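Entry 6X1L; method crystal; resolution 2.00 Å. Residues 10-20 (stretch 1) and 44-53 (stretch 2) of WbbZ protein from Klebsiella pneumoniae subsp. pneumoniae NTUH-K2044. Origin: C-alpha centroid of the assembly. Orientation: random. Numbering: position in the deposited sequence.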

ATOM      1  N   LYS A  10      -2.879 -26.817  18.474  1.00 68.13           N
ATOM      2  CA  LYS A  10      -3.306 -26.361  19.793  1.00 74.23           C
ATOM      3  C   LYS A  10      -3.963 -24.990  19.714  1.00 69.71           C
ATOM      4  O   LYS A  10      -4.988 -24.744  20.362  1.00 66.16           O
ATOM      5  N   PHE A  11      -3.396 -24.093  18.902  1.00 65.38           N
ATOM      6  CA  PHE A  11      -3.909 -22.733  18.798  1.00 58.80           C
ATOM      7  C   PHE A  11      -5.322 -22.710  18.228  1.00 57.18           C
ATOM      8  O   PHE A  11      -6.192 -22.000  18.746  1.00 56.20           O
ATOM      9  N   ASP A  12      -5.571 -23.477  17.162  1.00 58.41           N
ATOM     10  CA  ASP A  12      -6.900 -23.519  16.558  1.00 56.73           C
ATOM     11  C   ASP A  12      -7.944 -24.001  17.561  1.00 57.28           C
ATOM     12  O   ASP A  12      -8.948 -23.324  17.810  1.00 58.50           O
ATOM     13  N   LEU A  13      -7.721 -25.183  18.142  1.00 59.17           N
ATOM     14  CA  LEU A  13      -8.689 -25.751  19.077  1.00 60.87           C
ATOM     15  C   LEU A  13      -8.931 -24.822  20.259  1.00 60.82           C
ATOM     16  O   LEU A  13     -10.067 -24.673  20.723  1.00 71.36           O
ATOM     17  N   LEU A  14      -7.876 -24.172  20.745  1.00 63.95           N
ATOM     18  CA  LEU A  14      -8.002 -23.305  21.912  1.00 59.95           C
ATOM     19  C   LEU A  14      -8.907 -22.112  21.624  1.00 61.94           C
ATOM     20  O   LEU A  14      -9.829 -21.821  22.393  1.00 59.13           O
ATOM     21  N   LEU A  15      -8.662 -21.402  20.521  1.00 56.32           N
ATOM     22  CA  LEU A  15      -9.511 -20.255  20.224  1.00 55.24           C
ATOM     23  C   LEU A  15     -10.930 -20.687  19.884  1.00 55.82           C
ATOM     24  O   LEU A  15     -11.888 -19.993  20.242  1.00 61.77           O
ATOM     25  N   LYS A  16     -11.092 -21.829  19.215  1.00 56.48           N
ATOM     26  CA  LYS A  16     -12.435 -22.351  18.988  1.00 57.97           C
ATOM     27  C   LYS A  16     -13.128 -22.694  20.301  1.00 67.60           C
ATOM     28  O   LYS A  16     -14.350 -22.536  20.420  1.00 61.67           O
ATOM     29  N   SER A  17     -12.368 -23.145  21.302  1.00 61.00           N
ATOM     30  CA  SER A  17     -12.958 -23.435  22.607  1.00 63.78           C
ATOM     31  C   SER A  17     -13.473 -22.165  23.275  1.00 63.73           C
ATOM     32  O   SER A  17     -14.577 -22.153  23.829  1.00 66.17           O
ATOM     33  N   TYR A  18     -12.696 -21.079  23.212  1.00 64.89           N
ATOM     34  CA  TYR A  18     -13.153 -19.808  23.763  1.00 68.33           C
ATOM     35  C   TYR A  18     -14.369 -19.277  23.018  1.00 70.41           C
ATOM     36  O   TYR A  18     -15.221 -18.611  23.617  1.00 72.45           O
ATOM     37  N   HIS A  19     -14.463 -19.556  21.716  1.00 71.20           N
ATOM     38  CA  HIS A  19     -15.551 -19.012  20.910  1.00 64.53           C
ATOM     39  C   HIS A  19     -16.890 -19.633  21.281  1.00 73.48           C
ATOM     40  O   HIS A  19     -17.936 -18.993  21.121  1.00 65.38           O
ATOM     41  N   LEU A  20     -16.885 -20.872  21.776  1.00 74.95           N
ATOM     42  CA  LEU A  20     -18.129 -21.481  22.232  1.00 80.26           C
ATOM     43  C   LEU A  20     -18.696 -20.755  23.443  1.00 81.49           C
ATOM     44  O   LEU A  20     -19.919 -20.663  23.593  1.00 82.91           O
ATOM     45  N   ASP A  44      -7.380 -14.276   8.031  1.00 45.49           N
ATOM     46  CA  ASP A  44      -7.343 -15.607   7.433  1.00 47.37           C
ATOM     47  C   ASP A  44      -7.592 -16.680   8.487  1.00 48.39           C
ATOM     48  O   ASP A  44      -8.287 -17.670   8.229  1.00 51.81           O
ATOM     49  N   PHE A  45      -7.032 -16.493   9.681  1.00 46.94           N
ATOM     50  CA  PHE A  45      -7.198 -17.471  10.753  1.00 48.05           C
ATOM     51  C   PHE A  45      -8.647 -17.542  11.225  1.00 59.12           C
ATOM     52  O   PHE A  45      -9.177 -18.636  11.450  1.00 61.04           O
ATOM     53  N   PHE A  46      -9.303 -16.389  11.382  1.00 60.40           N
ATOM     54  CA  PHE A  46     -10.705 -16.383  11.788  1.00 55.50           C
ATOM     55  C   PHE A  46     -11.588 -17.071  10.755  1.00 61.00           C
ATOM     56  O   PHE A  46     -12.453 -17.881  11.107  1.00 64.94           O
ATOM     57  N   GLU A  47     -11.387 -16.756   9.475  1.00 58.42           N
ATOM     58  CA  GLU A  47     -12.239 -17.323   8.436  1.00 57.55           C
ATOM     59  C   GLU A  47     -12.039 -18.828   8.311  1.00 57.16           C
ATOM     60  O   GLU A  47     -13.003 -19.571   8.092  1.00 60.61           O
ATOM     61  N   ARG A  48     -10.798 -19.298   8.454  1.00 56.79           N
ATOM     62  CA  ARG A  48     -10.533 -20.721   8.269  1.00 64.13           C
ATOM     63  C   ARG A  48     -11.076 -21.555   9.422  1.00 69.98           C
ATOM     64  O   ARG A  48     -11.368 -22.743   9.241  1.00 72.14           O
ATOM     65  N   ASN A  49     -11.222 -20.963  10.606  1.00 67.49           N
ATOM     66  CA  ASN A  49     -11.743 -21.665  11.771  1.00 67.63           C
ATOM     67  C   ASN A  49     -13.183 -21.287  12.090  1.00 71.44           C
ATOM     68  O   ASN A  49     -13.660 -21.584  13.191  1.00 73.07           O
ATOM     69  N   ALA A  50     -13.885 -20.641  11.153  1.00 69.29           N
ATOM     70  CA  ALA A  50     -15.278 -20.229  11.337  1.00 67.92           C
ATOM     71  C   ALA A  50     -15.469 -19.387  12.595  1.00 68.11           C
ATOM     72  O   ALA A  50     -16.502 -19.472  13.259  1.00 73.65           O
ATOM     73  N   LEU A  51     -14.477 -18.571  12.941  1.00 63.78           N
ATOM     74  CA  LEU A  51     -14.530 -17.754  14.149  1.00 63.15           C
ATOM     75  C   LEU A  51     -15.094 -16.384  13.793  1.00 64.38           C
ATOM     76  O   LEU A  51     -14.425 -15.580  13.136  1.00 65.09           O
ATOM     77  N   THR A  52     -16.322 -16.119  14.224  1.00 67.92           N
ATOM     78  CA  THR A  52     -16.912 -14.806  14.029  1.00 68.13           C
ATOM     79  C   THR A  52     -16.457 -13.856  15.130  1.00 66.01           C
ATOM     80  O   THR A  52     -16.128 -14.270  16.245  1.00 64.07           O
ATOM     81  N   TYR A  53     -16.438 -12.568  14.802  1.00 65.69           N
ATOM     82  CA  TYR A  53     -15.995 -11.546  15.735  1.00 60.46           C
ATOM     83  C   TYR A  53     -16.752 -10.260  15.445  1.00 66.91           C
ATOM     84  O   TYR A  53     -17.366 -10.102  14.387  1.00 64.13           O
TER

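What fills the space between the helix of stretch 1 and the end of the helix in stretch 2? The two axes approach no closer than 11.4 Å and run at 71° to each other, and side chains from both stretches fill the space between them. Phe 45 is the largest bump from stretch 2. Its CA-to-CB bond points toward stretch 1, and chi1 in t with chi2 at 83° carries the ring into a hollow lined by Phe 11, Asp 12 and Leu 15. Phe 11, also t, leaves its helix sideways, but its ring comes nearer at the end: CD2 of Phe 11 lies 3.5 Å from CE1 of Phe 45. The ring centroids are 5.0 Å apart with planes at 42°, an oblique pairing, and CE2 of Phe 11 sits over one face of the Phe 45 ring. Leu 15, an m/t rotamer pointing toward stretch 2, closes the pocket with its CD1 3.3 Å from CE2 of Phe 45.

How does charge fit beside this apolar plug? Asp 12 starts out sideways, and its m rotamer brings the carboxylate back to the contact. Atom OD1 of Asp 12 meets the edge of the Phe 45 ring, 3.0 Å from CE1, where the ring hydrogens carry a slight positive charge. OD2 of Asp 12 forms a salt bridge with NH1 of Arg 48 at 3.0 Å, although the hydrogen bond within it is weak, its angle being only 127°. Arg 48 reaches this point from a sideways start, through a t chi1 and a chi2 between wells.

What occupies the groove once the second helix has ended? Asn 49, the first residue to leave helical geometry, points toward stretch 1 with chi1 in m and fits against Asp 12 and Lys 16. Beyond it, Leu 51 is the second bump, an m/t rotamer whose methyls enter a hollow formed by Leu 15, Lys 16 and His 19. CD1 of Leu 51 lies 4.1 Å from CB of Leu 15, while CD2 of Leu 51 lies 3.9 Å from CG of Lys 16 and 3.7 Å from CB of His 19. The aliphatic part of Lys 16 thus serves as one wall.

How is the far end of the contact fastened? His 19 points toward stretch 2 in a t rotamer, with CA of Leu 51 over one face of its imidazole. At the ring edge, NE2 of His 19 donates a hydrogen bond to the backbone O of Thr 52 at 2.9 Å. The same NE2 is also hydrogen-bonded to OG1 of Thr 52 at 3.1 Å, the p rotamer of Thr 52 placing its hydroxyl within reach.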

ATOM      1  CB  LYS A  10      -2.108 -26.327  20.743  1.00 79.88           C
ATOM      2  CG  LYS A  10      -2.392 -25.645  22.068  1.00 83.32           C
ATOM      3  CD  LYS A  10      -1.110 -25.236  22.772  1.00 88.23           C
ATOM      4  CE  LYS A  10      -0.295 -26.443  23.196  1.00 97.12           C
ATOM      5  NZ  LYS A  10       0.965 -26.028  23.868  1.00101.58           N
ATOM      6  CB  PHE A  11      -2.959 -21.899  17.936  1.00 58.88           C
ATOM      7  CG  PHE A  11      -3.222 -20.425  17.983  1.00 60.66           C
ATOM      8  CD1 PHE A  11      -3.041 -19.714  19.155  1.00 58.08           C
ATOM      9  CD2 PHE A  11      -3.621 -19.744  16.844  1.00 59.62           C
ATOM     10  CE1 PHE A  11      -3.270 -18.352  19.199  1.00 59.33           C
ATOM     11  CE2 PHE A  11      -3.852 -18.381  16.879  1.00 64.82           C
ATOM     12  CZ  PHE A  11      -3.673 -17.684  18.057  1.00 65.11           C
ATOM     13  CB  ASP A  12      -6.886 -24.426  15.323  1.00 64.12           C
ATOM     14  CG  ASP A  12      -5.909 -23.956  14.253  1.00 74.16           C
ATOM     15  OD1 ASP A  12      -5.357 -22.844  14.383  1.00 71.75           O
ATOM     16  OD2 ASP A  12      -5.691 -24.707  13.280  1.00 76.94           O
ATOM     17  CB  LEU A  13      -8.200 -27.117  19.562  1.00 64.00           C
ATOM     18  CG  LEU A  13      -8.034 -28.185  18.479  1.00 66.02           C
ATOM     19  CD1 LEU A  13      -7.294 -29.397  19.018  1.00 67.73           C
ATOM     20  CD2 LEU A  13      -9.389 -28.587  17.920  1.00 72.25           C
ATOM     21  CB  LEU A  14      -6.616 -22.845  22.354  1.00 71.47           C
ATOM     22  CG  LEU A  14      -6.438 -22.278  23.756  1.00 74.32           C
ATOM     23  CD1 LEU A  14      -6.883 -23.275  24.820  1.00 68.94           C
ATOM     24  CD2 LEU A  14      -4.984 -21.917  23.937  1.00 75.91           C
ATOM     25  CB  LEU A  15      -8.898 -19.415  19.100  1.00 55.50           C
ATOM     26  CG  LEU A  15      -7.946 -18.355  19.663  1.00 62.95           C
ATOM     27  CD1 LEU A  15      -7.053 -17.788  18.598  1.00 73.22           C
ATOM     28  CD2 LEU A  15      -8.724 -17.233  20.334  1.00 68.79           C
ATOM     29  CB  LYS A  16     -12.379 -23.575  18.073  1.00 68.06           C
ATOM     30  CG  LYS A  16     -11.962 -23.236  16.647  1.00 67.01           C
ATOM     31  CD  LYS A  16     -12.489 -24.239  15.639  1.00 72.36           C
ATOM     32  CE  LYS A  16     -11.545 -25.413  15.469  1.00 77.94           C
ATOM     33  NZ  LYS A  16     -11.893 -26.199  14.252  1.00 93.16           N
ATOM     34  CB  SER A  17     -11.934 -24.132  23.500  1.00 65.21           C
ATOM     35  OG  SER A  17     -12.475 -24.377  24.787  1.00 77.07           O
ATOM     36  CB  TYR A  18     -12.032 -18.773  23.711  1.00 62.81           C
ATOM     37  CG  TYR A  18     -10.816 -19.110  24.538  1.00 74.97           C
ATOM     38  CD1 TYR A  18     -10.940 -19.598  25.830  1.00 79.38           C
ATOM     39  CD2 TYR A  18      -9.541 -18.931  24.024  1.00 82.74           C
ATOM     40  CE1 TYR A  18      -9.822 -19.900  26.586  1.00 87.59           C
ATOM     41  CE2 TYR A  18      -8.424 -19.230  24.767  1.00 82.45           C
ATOM     42  CZ  TYR A  18      -8.566 -19.714  26.044  1.00 83.38           C
ATOM     43  OH  TYR A  18      -7.442 -20.007  26.775  1.00 88.64           O
ATOM     44  CB  HIS A  19     -15.254 -19.228  19.427  1.00 61.06           C
ATOM     45  CG  HIS A  19     -16.112 -18.412  18.511  1.00 66.47           C
ATOM     46  ND1 HIS A  19     -17.241 -18.916  17.901  1.00 68.18           N
ATOM     47  CD2 HIS A  19     -16.000 -17.128  18.093  1.00 65.00           C
ATOM     48  CE1 HIS A  19     -17.789 -17.979  17.150  1.00 70.35           C
ATOM     49  NE2 HIS A  19     -17.057 -16.883  17.250  1.00 67.70           N
ATOM     50  CB  LEU A  20     -17.902 -22.956  22.558  1.00 89.12           C
ATOM     51  CG  LEU A  20     -17.568 -23.865  21.375  1.00 94.58           C
ATOM     52  CD1 LEU A  20     -17.113 -25.230  21.863  1.00 95.90           C
ATOM     53  CD2 LEU A  20     -18.769 -23.997  20.452  1.00 99.80           C
ATOM     54  CB  ASP A  44      -5.994 -15.836   6.751  1.00 47.31           C
ATOM     55  CG  ASP A  44      -5.760 -14.887   5.581  1.00 54.51           C
ATOM     56  OD1 ASP A  44      -6.694 -14.145   5.223  1.00 50.97           O
ATOM     57  OD2 ASP A  44      -4.642 -14.882   5.026  1.00 49.24           O
ATOM     58  CB  PHE A  45      -6.265 -17.119  11.908  1.00 46.82           C
ATOM     59  CG  PHE A  45      -6.503 -17.933  13.152  1.00 49.75           C
ATOM     60  CD1 PHE A  45      -5.944 -19.189  13.289  1.00 60.40           C
ATOM     61  CD2 PHE A  45      -7.282 -17.436  14.181  1.00 52.69           C
ATOM     62  CE1 PHE A  45      -6.159 -19.937  14.434  1.00 65.39           C
ATOM     63  CE2 PHE A  45      -7.504 -18.182  15.319  1.00 58.71           C
ATOM     64  CZ  PHE A  45      -6.941 -19.432  15.449  1.00 63.05           C
ATOM     65  CB  PHE A  46     -11.184 -14.947  12.007  1.00 55.47           C
ATOM     66  CG  PHE A  46     -10.604 -14.289  13.225  1.00 58.58           C
ATOM     67  CD1 PHE A  46     -10.135 -15.046  14.284  1.00 60.49           C
ATOM     68  CD2 PHE A  46     -10.536 -12.906  13.313  1.00 60.99           C
ATOM     69  CE1 PHE A  46      -9.604 -14.440  15.408  1.00 59.96           C
ATOM     70  CE2 PHE A  46     -10.008 -12.293  14.433  1.00 58.99           C
ATOM     71  CZ  PHE A  46      -9.541 -13.062  15.484  1.00 57.64           C
ATOM     72  CB  GLU A  47     -11.967 -16.630   7.099  1.00 60.37           C
ATOM     73  CG  GLU A  47     -12.320 -15.151   7.084  1.00 67.03           C
ATOM     74  CD  GLU A  47     -12.080 -14.505   5.726  1.00 86.09           C
ATOM     75  OE1 GLU A  47     -12.053 -13.257   5.652  1.00 88.58           O
ATOM     76  OE2 GLU A  47     -11.914 -15.247   4.735  1.00 91.76           O
ATOM     77  CB  ARG A  48      -9.033 -20.956   8.097  1.00 69.11           C
ATOM     78  CG  ARG A  48      -8.689 -22.314   7.517  1.00 83.34           C
ATOM     79  CD  ARG A  48      -7.942 -23.160   8.522  1.00 94.86           C
ATOM     80  NE  ARG A  48      -6.646 -22.577   8.849  1.00 99.17           N
ATOM     81  CZ  ARG A  48      -5.795 -23.095   9.728  1.00100.07           C
ATOM     82  NH1 ARG A  48      -6.103 -24.212  10.373  1.00 95.56           N
ATOM     83  NH2 ARG A  48      -4.636 -22.496   9.958  1.00101.87           N
ATOM     84  CB  ASN A  49     -10.852 -21.403  12.988  1.00 66.75           C
ATOM     85  CG  ASN A  49      -9.490 -22.062  12.868  1.00 70.04           C
ATOM     86  OD1 ASN A  49      -8.462 -21.387  12.837  1.00 72.38           O
ATOM     87  ND2 ASN A  49      -9.476 -23.391  12.805  1.00 65.40           N
ATOM     88  CB  ALA A  50     -16.221 -21.437  11.363  1.00 68.96           C
ATOM     89  CB  LEU A  51     -13.145 -17.630  14.778  1.00 56.18           C
ATOM     90  CG  LEU A  51     -12.506 -18.945  15.220  1.00 59.44           C
ATOM     91  CD1 LEU A  51     -11.084 -18.701  15.686  1.00 56.93           C
ATOM     92  CD2 LEU A  51     -13.331 -19.595  16.318  1.00 67.72           C
ATOM     93  CB  THR A  52     -18.438 -14.890  14.006  1.00 73.24           C
ATOM     94  OG1 THR A  52     -18.909 -15.405  15.256  1.00 81.42           O
ATOM     95  CG2 THR A  52     -18.901 -15.805  12.880  1.00 74.28           C
ATOM     96  CB  TYR A  53     -14.481 -11.311  15.637  1.00 59.74           C
ATOM     97  CG  TYR A  53     -14.034 -10.751  14.297  1.00 68.30           C
ATOM     98  CD1 TYR A  53     -13.796 -11.592  13.216  1.00 66.83           C
ATOM     99  CD2 TYR A  53     -13.851  -9.384  14.116  1.00 72.89           C
ATOM    100  CE1 TYR A  53     -13.391 -11.086  11.990  1.00 65.54           C
ATOM    101  CE2 TYR A  53     -13.445  -8.869  12.889  1.00 70.62           C
ATOM    102  CZ  TYR A  53     -13.216  -9.727  11.835  1.00 66.07           C
ATOM    103  OH  TYR A  53     -12.811  -9.232  10.619  1.00 73.70           O
TER